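Local coordinates for adenosine monophosphate-protein transferase FICD homolog (Caenorhabditis elegans, PDB 5JJ6) that belongs to the Fic/DOC family as a homolog of FICD, carrying a largely helical Fido domain, at residues B[127-132]-B[342-347]; B[137-142]-B[152-157]; B[265-270]-B[293-298]. All coordinates share one frame; numbering follows the deposited sequence.

Contact 1: residues B[127-132]-B[342-347]; sequences TALRRM and QRYIGA
Two nearly antiparallel helices meet here in a Met-aromatic contact, the start of helix 127-148 lying against the last turn of helix 327-346. The short axes approach to 11.0 Å with 149° between their directions, a wide spacing that long side chains bridge.

The apolar part centres on M132. Its CG is anti to the backbone N (chi1 -156°), which sends the chain across the interhelical space, where it crosses the Y344 ring obliquely. CG comes to 3.8 Å from CE1 of Y344, and M132 SD stands 5.0 Å from the ring centroid, 42° off its normal, so the sulfur is neither squarely over the face nor at the edge. L129 adds a looser touch, with CD1 4.5 Å from Y344 CD1. The thioether also reaches the residue that follows the helix, M132 SD lying 3.6 Å from A347 CB.

The polar groups are held beside this packing. The Y344 hydroxyl hydrogen-bonds to T136 OG1, one turn further along M132's own helix; T136 OG1 is also bonded to M132 O, so the tyrosine tip is tied to the backbone that presents the methionine. The R343 chain, bent at chi3, reaches M132 tip to tip: M132 CG sits over one face of the guanidinium, 3.5 Å from R343 NH1.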
loop_
_atom_site.group_PDB
_atom_site.type_symbol
_atom_site.label_atom_id
_atom_site.label_comp_id
_atom_site.label_asym_id
_atom_site.label_seq_id
_atom_site.Cartn_x
_atom_site.Cartn_y
_atom_site.Cartn_z
ATOM N N THR B 127 -11.145 -16.165 30.484
ATOM C CA THR B 127 -10.181 -15.093 30.270
ATOM C C THR B 127 -8.804 -15.719 29.994
ATOM O O THR B 127 -7.868 -15.055 29.537
ATOM C CB THR B 127 -10.176 -14.122 31.500
ATOM O OG1 THR B 127 -11.146 -13.085 31.289
ATOM C CG2 THR B 127 -8.822 -13.475 31.748
ATOM N N ALA B 128 -8.715 -17.031 30.190
ATOM C CA ALA B 128 -7.598 -17.812 29.666
ATOM C C ALA B 128 -7.711 -18.058 28.154
ATOM O O ALA B 128 -6.696 -18.169 27.462
ATOM C CB ALA B 128 -7.491 -19.143 30.411
ATOM N N LEU B 129 -8.942 -18.133 27.644
ATOM C CA LEU B 129 -9.161 -18.383 26.219
ATOM C C LEU B 129 -8.880 -17.157 25.355
ATOM O O LEU B 129 -8.244 -17.280 24.315
ATOM C CB LEU B 129 -10.605 -18.836 25.971
ATOM C CG LEU B 129 -10.853 -19.557 24.637
ATOM C CD1 LEU B 129 -10.250 -20.957 24.650
ATOM C CD2 LEU B 129 -12.338 -19.600 24.280
ATOM N N ARG B 130 -9.356 -15.984 25.771
ATOM C CA ARG B 130 -9.206 -14.774 24.951
ATOM C C ARG B 130 -7.728 -14.359 24.797
ATOM O O ARG B 130 -7.337 -13.787 23.774
ATOM C CB ARG B 130 -10.083 -13.625 25.452
ATOM C CG ARG B 130 -9.752 -13.055 26.810
ATOM C CD ARG B 130 -10.764 -11.966 27.140
ATOM N NE ARG B 130 -10.526 -11.326 28.427
ATOM C CZ ARG B 130 -9.730 -10.276 28.596
ATOM N NH1 ARG B 130 -9.082 -9.754 27.559
ATOM N NH2 ARG B 130 -9.571 -9.758 29.806
ATOM N N ARG B 131 -6.937 -14.564 25.851
ATOM C CA ARG B 131 -5.479 -14.507 25.739
ATOM C C ARG B 131 -4.973 -15.206 24.475
ATOM O O ARG B 131 -4.331 -14.597 23.598
ATOM C CB ARG B 131 -4.848 -15.134 26.987
ATOM C CG ARG B 131 -3.328 -14.980 27.079
ATOM C CD ARG B 131 -2.756 -15.680 28.318
ATOM N NE ARG B 131 -3.224 -15.089 29.572
ATOM C CZ ARG B 131 -2.652 -14.051 30.173
ATOM N NH1 ARG B 131 -1.580 -13.477 29.645
ATOM N NH2 ARG B 131 -3.153 -13.586 31.310
ATOM N N MET B 132 -5.291 -16.495 24.404
ATOM C CA MET B 132 -4.877 -17.372 23.321
ATOM C C MET B 132 -5.431 -16.837 21.998
ATOM O O MET B 132 -4.696 -16.748 21.023
ATOM C CB MET B 132 -5.316 -18.809 23.589
ATOM C CG MET B 132 -4.458 -19.834 22.861
ATOM S SD MET B 132 -4.249 -21.348 23.820
ATOM C CE MET B 132 -2.533 -21.744 23.476
ATOM N N GLN B 342 -6.133 -28.698 18.948
ATOM C CA GLN B 342 -5.348 -29.297 20.013
ATOM C C GLN B 342 -4.610 -28.225 20.812
ATOM O O GLN B 342 -4.481 -28.335 22.026
ATOM C CB GLN B 342 -4.366 -30.321 19.456
ATOM C CG GLN B 342 -3.952 -31.362 20.474
ATOM C CD GLN B 342 -5.155 -32.121 21.013
ATOM O OE1 GLN B 342 -5.848 -31.652 21.919
ATOM N NE2 GLN B 342 -5.433 -33.285 20.427
ATOM N N ARG B 343 -4.092 -27.215 20.118
ATOM C CA ARG B 343 -3.444 -26.082 20.779
ATOM C C ARG B 343 -4.390 -25.462 21.795
ATOM O O ARG B 343 -4.012 -25.238 22.946
ATOM C CB ARG B 343 -3.020 -25.016 19.767
ATOM C CG ARG B 343 -2.012 -24.036 20.296
ATOM C CD ARG B 343 -1.501 -23.113 19.201
ATOM N NE ARG B 343 -1.446 -21.731 19.679
ATOM C CZ ARG B 343 -2.463 -20.876 19.605
ATOM N NH1 ARG B 343 -2.332 -19.640 20.070
ATOM N NH2 ARG B 343 -3.617 -21.258 19.064
ATOM N N TYR B 344 -5.623 -25.189 21.375
ATOM C CA TYR B 344 -6.585 -24.617 22.322
ATOM C C TYR B 344 -7.015 -25.577 23.436
ATOM O O TYR B 344 -7.052 -25.200 24.603
ATOM C CB TYR B 344 -7.827 -24.115 21.584
ATOM C CG TYR B 344 -7.550 -22.945 20.677
ATOM C CD1 TYR B 344 -7.546 -21.655 21.183
ATOM C CD2 TYR B 344 -7.289 -23.122 19.326
ATOM C CE1 TYR B 344 -7.296 -20.570 20.373
ATOM C CE2 TYR B 344 -7.032 -22.037 18.505
ATOM C CZ TYR B 344 -7.041 -20.764 19.038
ATOM O OH TYR B 344 -6.795 -19.670 18.249
ATOM N N ILE B 345 -7.298 -26.823 23.075
ATOM C CA ILE B 345 -7.749 -27.842 24.018
ATOM C C ILE B 345 -6.723 -28.108 25.120
ATOM O O ILE B 345 -7.044 -28.045 26.305
ATOM C CB ILE B 345 -8.046 -29.183 23.281
ATOM C CG1 ILE B 345 -9.302 -29.081 22.403
ATOM C CG2 ILE B 345 -8.106 -30.354 24.258
ATOM C CD1 ILE B 345 -10.462 -28.395 23.064
ATOM N N GLY B 346 -5.491 -28.396 24.716
ATOM C CA GLY B 346 -4.390 -28.658 25.630
ATOM C C GLY B 346 -4.027 -27.545 26.605
ATOM O O GLY B 346 -3.452 -27.804 27.665
ATOM N N ALA B 347 -4.319 -26.300 26.236
ATOM C CA ALA B 347 -4.039 -25.159 27.106
ATOM C C ALA B 347 -5.074 -24.962 28.224
ATOM O O ALA B 347 -5.117 -23.905 28.852
ATOM C CB ALA B 347 -3.935 -23.900 26.277
#

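Contact 2: residues B[137-142]-B[152-157]; sequences YFLYVY and LSLGQT
The chain turns from helix 127-148 into helix 154-162, bringing the backbones closest at Y142 and L154, whose CA atoms are 5.7 Å apart. Y142 and L154 share the largest part of the contact. With CG anti to the backbone N (chi1 167°), the Y142 ring lies across the first turn of the second helix, the two side chains meeting at about a right angle. L154 CB stands 4.1 Å from the centroid of the Y142 ring and only 8° off its normal, a CH-pi contact over the face; the backbone N of L154 lies over a face as well. At the edge, near the ring plane, Y142 CE1 is 3.4 Å from L152 O. The branches of L154 continue the apolar surface, its CD1 being 3.9 Å from L139 CD1, while T157 CG2 packs obliquely on V141 CG1.

A set of polar bonds within 152-157 shapes the helix start. S153 occupies the N-cap position, yet its side chain caps nothing; instead Q156 OE1 folds back to accept from both S153 N (2.8 Å) and S153 OG. S153 O is likewise gripped twice, by T157 N and by T157 OG1 at 2.7 Å, which fixes the rotation of T157 and leaves its methyl facing the first helix.

The sequence TVAIEG between these segments matches the inhibitory motif of Fic proteins, so the contact probably frames that element. Along the same helix, F138 reaches R158 and L161 of helix 154-162, whereas Y140 packs on helices 172-191 and 284-297.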
loop_
_atom_site.group_PDB
_atom_site.type_symbol
_atom_site.label_atom_id
_atom_site.label_comp_id
_atom_site.label_asym_id
_atom_site.label_seq_id
_atom_site.Cartn_x
_atom_site.Cartn_y
_atom_site.Cartn_z
ATOM N N TYR B 137 -3.685 -14.261 16.519
ATOM C CA TYR B 137 -3.504 -13.311 15.416
ATOM C C TYR B 137 -2.056 -13.257 14.974
ATOM O O TYR B 137 -1.743 -13.400 13.788
ATOM C CB TYR B 137 -3.959 -11.913 15.811
ATOM C CG TYR B 137 -5.423 -11.699 15.603
ATOM C CD1 TYR B 137 -6.347 -12.200 16.510
ATOM C CD2 TYR B 137 -5.895 -11.007 14.494
ATOM C CE1 TYR B 137 -7.700 -12.016 16.327
ATOM C CE2 TYR B 137 -7.253 -10.816 14.300
ATOM C CZ TYR B 137 -8.149 -11.322 15.223
ATOM O OH TYR B 137 -9.502 -11.144 15.046
ATOM N N PHE B 138 -1.180 -13.032 15.944
ATOM C CA PHE B 138 0.238 -12.902 15.674
ATOM C C PHE B 138 0.737 -14.223 15.108
ATOM O O PHE B 138 1.453 -14.241 14.116
ATOM C CB PHE B 138 1.006 -12.559 16.961
ATOM C CG PHE B 138 0.352 -11.489 17.774
ATOM C CD1 PHE B 138 -0.240 -10.389 17.160
ATOM C CD2 PHE B 138 0.263 -11.613 19.156
ATOM C CE1 PHE B 138 -0.884 -9.408 17.914
ATOM C CE2 PHE B 138 -0.376 -10.634 19.914
ATOM C CZ PHE B 138 -0.951 -9.531 19.290
ATOM N N LEU B 139 0.301 -15.323 15.717
ATOM C CA LEU B 139 0.739 -16.645 15.296
ATOM C C LEU B 139 0.379 -16.937 13.828
ATOM O O LEU B 139 1.212 -17.416 13.020
ATOM C CB LEU B 139 0.143 -17.694 16.227
ATOM C CG LEU B 139 0.973 -18.954 16.449
ATOM C CD1 LEU B 139 2.399 -18.597 16.794
ATOM C CD2 LEU B 139 0.353 -19.815 17.538
ATOM N N TYR B 140 -0.869 -16.640 13.489
ATOM C CA TYR B 140 -1.346 -16.826 12.141
ATOM C C TYR B 140 -0.527 -15.978 11.179
ATOM O O TYR B 140 0.016 -16.499 10.202
ATOM C CB TYR B 140 -2.835 -16.482 12.022
ATOM C CG TYR B 140 -3.387 -16.774 10.638
ATOM C CD1 TYR B 140 -3.239 -15.854 9.598
ATOM C CD2 TYR B 140 -4.006 -17.989 10.355
ATOM C CE1 TYR B 140 -3.711 -16.124 8.333
ATOM C CE2 TYR B 140 -4.494 -18.265 9.090
ATOM C CZ TYR B 140 -4.341 -17.329 8.078
ATOM O OH TYR B 140 -4.817 -17.585 6.799
ATOM N N VAL B 141 -0.428 -14.682 11.455
ATOM C CA VAL B 141 0.251 -13.785 10.527
ATOM C C VAL B 141 1.699 -14.215 10.299
ATOM O O VAL B 141 2.182 -14.257 9.147
ATOM C CB VAL B 141 0.192 -12.337 11.015
ATOM C CG1 VAL B 141 1.102 -11.436 10.166
ATOM C CG2 VAL B 141 -1.259 -11.851 11.004
ATOM N N TYR B 142 2.376 -14.536 11.396
ATOM C CA TYR B 142 3.744 -15.014 11.329
ATOM C C TYR B 142 3.860 -16.158 10.359
ATOM O O TYR B 142 4.646 -16.095 9.408
ATOM C CB TYR B 142 4.262 -15.489 12.678
ATOM C CG TYR B 142 5.552 -16.254 12.502
ATOM C CD1 TYR B 142 6.673 -15.624 11.973
ATOM C CD2 TYR B 142 5.660 -17.587 12.863
ATOM C CE1 TYR B 142 7.856 -16.304 11.796
ATOM C CE2 TYR B 142 6.850 -18.276 12.694
ATOM C CZ TYR B 142 7.946 -17.626 12.159
ATOM O OH TYR B 142 9.140 -18.294 11.975
ATOM N N LEU B 152 10.856 -11.953 8.842
ATOM C CA LEU B 152 10.559 -11.499 10.196
ATOM C C LEU B 152 10.326 -12.686 11.131
ATOM O O LEU B 152 9.801 -13.727 10.735
ATOM C CB LEU B 152 9.348 -10.557 10.206
ATOM C CG LEU B 152 9.739 -9.146 9.707
ATOM C CD1 LEU B 152 8.555 -8.202 9.478
ATOM C CD2 LEU B 152 10.767 -8.511 10.645
ATOM N N SER B 153 10.717 -12.528 12.379
ATOM C CA SER B 153 10.538 -13.571 13.366
ATOM C C SER B 153 9.157 -13.505 13.965
ATOM O O SER B 153 8.431 -12.521 13.768
ATOM C CB SER B 153 11.554 -13.414 14.495
ATOM O OG SER B 153 12.781 -12.915 14.002
ATOM N N LEU B 154 8.804 -14.549 14.717
ATOM C CA LEU B 154 7.568 -14.543 15.483
ATOM C C LEU B 154 7.630 -13.390 16.490
ATOM O O LEU B 154 6.661 -12.666 16.667
ATOM C CB LEU B 154 7.349 -15.880 16.202
ATOM C CG LEU B 154 6.130 -15.927 17.132
ATOM C CD1 LEU B 154 4.848 -15.534 16.403
ATOM C CD2 LEU B 154 5.976 -17.274 17.796
ATOM N N GLY B 155 8.780 -13.221 17.143
ATOM C CA GLY B 155 8.930 -12.171 18.141
ATOM C C GLY B 155 8.878 -10.788 17.522
ATOM O O GLY B 155 8.265 -9.866 18.068
ATOM N N GLN B 156 9.502 -10.656 16.355
ATOM C CA GLN B 156 9.488 -9.408 15.615
ATOM C C GLN B 156 8.071 -9.130 15.102
ATOM O O GLN B 156 7.598 -7.990 15.108
ATOM C CB GLN B 156 10.501 -9.470 14.465
ATOM C CG GLN B 156 11.954 -9.551 14.926
ATOM C CD GLN B 156 12.942 -9.857 13.803
ATOM O OE1 GLN B 156 12.577 -10.427 12.785
ATOM N NE2 GLN B 156 14.205 -9.485 13.996
ATOM N N THR B 157 7.381 -10.184 14.680
ATOM C CA THR B 157 6.027 -10.030 14.176
ATOM C C THR B 157 5.107 -9.577 15.283
ATOM O O THR B 157 4.284 -8.668 15.106
ATOM C CB THR B 157 5.516 -11.323 13.538
ATOM O OG1 THR B 157 6.329 -11.617 12.401
ATOM C CG2 THR B 157 4.092 -11.162 13.069
#

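Contact 3: residues B[265-270]-B[293-298]; sequences ERAAIA and NLIMMR
I295 is the central side chain of this interface, pointing from helix 284-297 at the small side chains of helix 263-277. Its two branches divide the work. CG1 is anti to the carbonyl carbon (chi1 -62°) and extends CD1 to 3.4 Å from A270 CB; CG2, anti to the backbone N, instead rests 4.1 Å from A267 CB and equally near the backbone N of A267. M296 lies next to it: its CG is 3.8 Å from A267 CB, and its chain, bent at chi2 and chi3, keeps the sulfur near the same methyl. R266 crosses I295 obliquely, with I295 CG2 at the guanidinium edge, 4.1 Å from R266 NE.

What permits this intimacy is the helix geometry. The short axes run at 165° to each other, close to antiparallel, and approach to 8.7 Å; alanines at 267 and 270, both facing the partner, let the backbones come so near that the A267 and I295 CA atoms are 5.8 Å apart. The Fic signature HPFTDGNGR spans the turn between the two helices and the first residues of the second, so this pair probably helps to hold that loop.

Further out, I295 also touches L253 of helix 239-254, M296 packs on F301, V304 and S337, and A268, on the far face of its helix, meets F329 and V330 of helix 327-346.

The junction itself is thus carried by methyl and methylene groups and the guanidinium edge of R266. R266 NH1 donates to T258 O, and NH2 has a weak bond to S299 OG, just past the second segment. That suggests the arginine pays for its burial through carbonyl and hydroxyl partners beside the interface, leaving cohesion between the helices to van der Waals contact.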
loop_
_atom_site.group_PDB
_atom_site.type_symbol
_atom_site.label_atom_id
_atom_site.label_comp_id
_atom_site.label_asym_id
_atom_site.label_seq_id
_atom_site.Cartn_x
_atom_site.Cartn_y
_atom_site.Cartn_z
ATOM N N GLU B 265 -12.495 -30.701 3.202
ATOM C CA GLU B 265 -12.298 -30.926 1.778
ATOM C C GLU B 265 -12.746 -29.718 0.947
ATOM O O GLU B 265 -12.084 -29.333 -0.021
ATOM C CB GLU B 265 -13.026 -32.188 1.352
ATOM C CG GLU B 265 -12.439 -32.790 0.112
ATOM C CD GLU B 265 -12.924 -34.198 -0.122
ATOM O OE1 GLU B 265 -13.483 -34.797 0.828
ATOM O OE2 GLU B 265 -12.733 -34.703 -1.252
ATOM N N ARG B 266 -13.869 -29.128 1.336
ATOM C CA ARG B 266 -14.361 -27.902 0.724
ATOM C C ARG B 266 -13.249 -26.824 0.750
ATOM O O ARG B 266 -12.987 -26.137 -0.248
ATOM C CB ARG B 266 -15.626 -27.436 1.449
ATOM C CG ARG B 266 -16.286 -26.226 0.835
ATOM C CD ARG B 266 -17.738 -26.091 1.289
ATOM N NE ARG B 266 -17.873 -26.022 2.743
ATOM C CZ ARG B 266 -18.666 -26.810 3.465
ATOM N NH1 ARG B 266 -19.401 -27.743 2.876
ATOM N NH2 ARG B 266 -18.721 -26.672 4.784
ATOM N N ALA B 267 -12.617 -26.678 1.914
ATOM C CA ALA B 267 -11.530 -25.728 2.122
ATOM C C ALA B 267 -10.305 -26.018 1.241
ATOM O O ALA B 267 -9.761 -25.123 0.584
ATOM C CB ALA B 267 -11.137 -25.720 3.585
ATOM N N ALA B 268 -9.860 -27.269 1.244
ATOM C CA ALA B 268 -8.732 -27.654 0.415
ATOM C C ALA B 268 -9.007 -27.372 -1.068
ATOM O O ALA B 268 -8.158 -26.838 -1.795
ATOM C CB ALA B 268 -8.409 -29.120 0.625
ATOM N N ILE B 269 -10.202 -27.724 -1.519
ATOM C CA ILE B 269 -10.531 -27.539 -2.922
ATOM C C ILE B 269 -10.597 -26.044 -3.260
ATOM O O ILE B 269 -10.165 -25.622 -4.333
ATOM C CB ILE B 269 -11.865 -28.234 -3.292
ATOM C CG1 ILE B 269 -11.757 -29.744 -3.115
ATOM C CG2 ILE B 269 -12.270 -27.919 -4.731
ATOM C CD1 ILE B 269 -13.100 -30.449 -3.209
ATOM N N ALA B 270 -11.128 -25.248 -2.337
ATOM C CA ALA B 270 -11.154 -23.803 -2.517
ATOM C C ALA B 270 -9.746 -23.248 -2.703
ATOM O O ALA B 270 -9.460 -22.542 -3.680
ATOM C CB ALA B 270 -11.809 -23.155 -1.354
ATOM N N ASN B 293 -9.011 -20.643 5.396
ATOM C CA ASN B 293 -9.338 -20.367 6.786
ATOM C C ASN B 293 -10.754 -19.838 7.034
ATOM O O ASN B 293 -11.422 -20.256 7.978
ATOM C CB ASN B 293 -8.354 -19.379 7.360
ATOM C CG ASN B 293 -8.527 -19.232 8.820
ATOM O OD1 ASN B 293 -8.466 -20.221 9.560
ATOM N ND2 ASN B 293 -8.810 -18.008 9.262
ATOM N N LEU B 294 -11.191 -18.911 6.192
ATOM C CA LEU B 294 -12.540 -18.390 6.243
ATOM C C LEU B 294 -13.528 -19.545 6.182
ATOM O O LEU B 294 -14.368 -19.695 7.066
ATOM C CB LEU B 294 -12.769 -17.409 5.096
ATOM C CG LEU B 294 -14.202 -17.007 4.765
ATOM C CD1 LEU B 294 -14.793 -16.242 5.912
ATOM C CD2 LEU B 294 -14.211 -16.171 3.504
ATOM N N ILE B 295 -13.419 -20.365 5.142
ATOM C CA ILE B 295 -14.277 -21.546 5.003
ATOM C C ILE B 295 -14.254 -22.447 6.249
ATOM O O ILE B 295 -15.294 -22.903 6.713
ATOM C CB ILE B 295 -13.862 -22.377 3.798
ATOM C CG1 ILE B 295 -14.032 -21.565 2.528
ATOM C CG2 ILE B 295 -14.673 -23.653 3.718
ATOM C CD1 ILE B 295 -13.704 -22.356 1.330
ATOM N N MET B 296 -13.072 -22.688 6.800
ATOM C CA MET B 296 -12.963 -23.546 7.971
ATOM C C MET B 296 -13.604 -22.937 9.220
ATOM O O MET B 296 -14.137 -23.657 10.056
ATOM C CB MET B 296 -11.497 -23.828 8.271
ATOM C CG MET B 296 -10.853 -24.708 7.267
ATOM S SD MET B 296 -11.433 -26.353 7.614
ATOM C CE MET B 296 -10.544 -26.725 9.126
ATOM N N MET B 297 -13.568 -21.611 9.333
ATOM C CA MET B 297 -14.100 -20.919 10.509
ATOM C C MET B 297 -15.624 -20.822 10.455
ATOM O O MET B 297 -16.296 -20.941 11.486
ATOM C CB MET B 297 -13.487 -19.524 10.639
ATOM C CG MET B 297 -11.999 -19.517 11.026
ATOM S SD MET B 297 -11.370 -17.904 11.592
ATOM C CE MET B 297 -12.023 -17.828 13.259
ATOM N N ARG B 298 -16.175 -20.633 9.258
ATOM C CA ARG B 298 -17.620 -20.574 9.120
ATOM C C ARG B 298 -18.251 -21.936 9.391
ATOM O O ARG B 298 -19.472 -22.056 9.470
ATOM C CB ARG B 298 -18.017 -20.056 7.743
ATOM C CG ARG B 298 -17.366 -18.736 7.444
ATOM C CD ARG B 298 -18.118 -17.919 6.422
ATOM N NE ARG B 298 -18.683 -18.732 5.363
ATOM C CZ ARG B 298 -19.857 -18.476 4.804
ATOM N NH1 ARG B 298 -20.564 -17.434 5.230
ATOM N NH2 ARG B 298 -20.325 -19.263 3.831
#

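Overall arrangement
Contact 3 is the buried one, its centre about 11 Å from the centre of the chain, with all its touching residues enclosed; contact 2 is partly buried and contact 1 lies at the surface. Chemistry follows place: small alanines and a branched isoleucine at 265-270/293-298, an aromatic face on a helix start at 137-142/152-157, and a methionine, an arginine and a tyrosine ring spanning a wider gap at 127-132/342-347. Contacts 1 and 2 share helix 127-148 and touch directly, R343 NE lying 3.4 Å from L139 CD2. Contact 2 meets contact 3 through Y140 OH and N293 CB. Along the chain, contact 1 closes the loop enclosing the other two, which follow in series.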